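Side-chain contact in FixK2 protein (Bradyrhizobium japonicum, PDB 4I2O), which binds DNA as a member of the CRP/FNR superfamily and probably regulates transcription linked to nitrogen fixation: residues E50-D55 and D90-E95. The protein carries 1 engineered substitution. Numbering follows the deposited sequence.
Sequences EIYGED and DVFGLE
Tyr-52 and Phe-92 reach toward each other from two facing sheets and carry most of the apolar contact. The two side chains cross obliquely, with Tyr-52 CE2 3.9 Å from Phe-92 CE1. The phenol oxygen comes in at the edge of the phenylalanine ring, in its plane, and Tyr-52 OH stops 3.5 Å from Phe-92 CD1. In both residues CB already points toward the other segment, and CG between the backbone N and the carbonyl carbon (chi1 47° for Tyr-52, 66° for Phe-92) sets where each ring lies from there. Ile-51 adds the end of its chain: CD1 sits 3.9 Å from Phe-92 CZ, the two side chains running about perpendicular. Ile-51 and Tyr-52 can both point inward because they form a classic beta bulge opposite Ala-104. This is the interior of the jelly-roll beta-sandwich of the cyclic nucleotide-binding domain, where strand 50-52 edges one sheet and strand 91-92 the other; Tyr-62 packs against all three side chains, and His-86 stacks on Phe-92. The phenol oxygen has no direct hydrogen bond across the contact; Tyr-52 OH simply packs 3.2 Å from Gly-93 CA. The one polar link between the segments is a water, weakly held 3.5 Å from Tyr-52 OH, which donates to Glu-95 OE2 at 2.7 Å; that same carboxylate oxygen also accepts from Arg-101 N.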
loop_
_atom_site.group_PDB
_atom_site.type_symbol
_atom_site.label_atom_id
_atom_site.label_comp_id
_atom_site.label_asym_id
_atom_site.label_seq_id
_atom_site.Cartn_x
_atom_site.Cartn_y
_atom_site.Cartn_z
ATOM N N GLU A 50 -4.439 1.586 22.831
ATOM C CA GLU A 50 -3.706 0.804 21.821
ATOM C C GLU A 50 -4.221 -0.645 21.928
ATOM O O GLU A 50 -4.380 -1.172 23.043
ATOM C CB GLU A 50 -2.221 0.811 22.138
ATOM C CG GLU A 50 -1.430 0.030 21.077
ATOM C CD GLU A 50 0.085 0.160 21.219
ATOM O OE1 GLU A 50 0.695 -0.702 21.875
ATOM O OE2 GLU A 50 0.660 1.106 20.650
ATOM N N ILE A 51 -4.525 -1.256 20.788
ATOM C CA ILE A 51 -4.970 -2.642 20.754
ATOM C C ILE A 51 -3.732 -3.526 20.558
ATOM O O ILE A 51 -3.611 -4.556 21.237
ATOM C CB ILE A 51 -5.961 -2.840 19.620
ATOM C CG1 ILE A 51 -7.187 -1.933 19.889
ATOM C CG2 ILE A 51 -6.325 -4.320 19.512
ATOM C CD1 ILE A 51 -8.232 -1.923 18.785
ATOM N N TYR A 52 -2.837 -3.136 19.636
ATOM C CA TYR A 52 -1.490 -3.736 19.529
ATOM C C TYR A 52 -0.519 -2.727 18.949
ATOM O O TYR A 52 -0.941 -1.804 18.259
ATOM C CB TYR A 52 -1.429 -5.017 18.649
ATOM C CG TYR A 52 -2.123 -4.914 17.312
ATOM C CD1 TYR A 52 -1.501 -4.288 16.240
ATOM C CD2 TYR A 52 -3.424 -5.413 17.135
ATOM C CE1 TYR A 52 -2.116 -4.202 14.977
ATOM C CE2 TYR A 52 -4.050 -5.311 15.916
ATOM C CZ TYR A 52 -3.413 -4.703 14.845
ATOM O OH TYR A 52 -4.029 -4.575 13.633
ATOM N N GLY A 53 0.784 -2.932 19.196
ATOM C CA GLY A 53 1.816 -2.038 18.685
ATOM C C GLY A 53 2.493 -2.534 17.448
ATOM O O GLY A 53 2.428 -3.737 17.103
ATOM N N GLU A 54 3.165 -1.598 16.767
ATOM C CA GLU A 54 4.014 -1.926 15.639
ATOM C C GLU A 54 5.124 -2.899 16.034
ATOM O O GLU A 54 5.779 -2.712 17.057
ATOM C CB GLU A 54 4.633 -0.639 15.087
ATOM C CG GLU A 54 4.376 -0.411 13.618
ATOM C CD GLU A 54 5.273 0.661 13.029
ATOM O OE1 GLU A 54 5.079 1.851 13.376
ATOM O OE2 GLU A 54 6.171 0.305 12.227
ATOM N N ASP A 55 5.339 -3.927 15.209
ATOM C CA ASP A 55 6.344 -4.957 15.467
ATOM C C ASP A 55 6.027 -5.866 16.649
ATOM O O ASP A 55 6.892 -6.656 17.023
ATOM C CB ASP A 55 7.748 -4.363 15.698
ATOM C CG ASP A 55 8.234 -3.507 14.543
ATOM O OD1 ASP A 55 8.136 -3.942 13.363
ATOM O OD2 ASP A 55 8.722 -2.390 14.840
ATOM N N ASP A 90 -15.505 -5.069 10.065
ATOM C CA ASP A 90 -14.193 -5.227 9.428
ATOM C C ASP A 90 -13.271 -6.100 10.264
ATOM O O ASP A 90 -13.200 -5.952 11.477
ATOM C CB ASP A 90 -13.488 -3.867 9.255
ATOM C CG ASP A 90 -14.083 -3.008 8.145
ATOM O OD1 ASP A 90 -14.874 -3.505 7.306
ATOM O OD2 ASP A 90 -13.722 -1.805 8.089
ATOM N N VAL A 91 -12.498 -6.975 9.615
ATOM C CA VAL A 91 -11.500 -7.759 10.331
ATOM C C VAL A 91 -10.151 -7.095 10.244
ATOM O O VAL A 91 -9.827 -6.512 9.188
ATOM C CB VAL A 91 -11.426 -9.167 9.772
ATOM C CG1 VAL A 91 -10.210 -9.912 10.380
ATOM C CG2 VAL A 91 -12.735 -9.904 10.069
ATOM N N PHE A 92 -9.362 -7.104 11.329
ATOM C CA PHE A 92 -8.037 -6.478 11.253
ATOM C C PHE A 92 -7.049 -7.251 12.113
ATOM O O PHE A 92 -7.417 -8.096 12.953
ATOM C CB PHE A 92 -8.091 -4.981 11.639
ATOM C CG PHE A 92 -8.456 -4.728 13.100
ATOM C CD1 PHE A 92 -7.455 -4.483 14.038
ATOM C CD2 PHE A 92 -9.791 -4.706 13.523
ATOM C CE1 PHE A 92 -7.759 -4.233 15.358
ATOM C CE2 PHE A 92 -10.140 -4.484 14.889
ATOM C CZ PHE A 92 -9.128 -4.236 15.819
ATOM N N GLY A 93 -5.781 -6.987 11.866
ATOM C CA GLY A 93 -4.691 -7.578 12.629
ATOM C C GLY A 93 -4.234 -8.917 12.119
ATOM O O GLY A 93 -3.379 -9.548 12.753
ATOM N N LEU A 94 -4.807 -9.381 10.996
ATOM C CA LEU A 94 -4.380 -10.630 10.360
ATOM C C LEU A 94 -3.005 -10.454 9.717
ATOM O O LEU A 94 -2.793 -9.526 8.917
ATOM C CB LEU A 94 -5.387 -11.088 9.286
ATOM C CG LEU A 94 -5.045 -12.428 8.591
ATOM C CD1 LEU A 94 -5.059 -13.637 9.537
ATOM C CD2 LEU A 94 -5.996 -12.603 7.409
ATOM N N GLU A 95 -2.072 -11.317 10.102
ATOM C CA GLU A 95 -0.722 -11.301 9.529
ATOM C C GLU A 95 -0.311 -12.683 9.126
ATOM O O GLU A 95 -0.566 -13.705 9.847
ATOM C CB GLU A 95 0.299 -10.701 10.502
ATOM C CG GLU A 95 -0.021 -9.235 10.897
ATOM C CD GLU A 95 0.566 -8.181 9.940
ATOM O OE1 GLU A 95 1.194 -8.561 8.925
ATOM O OE2 GLU A 95 0.390 -6.974 10.209
HETATM O O HOH W 1 -1.458 -6.262 12.019
#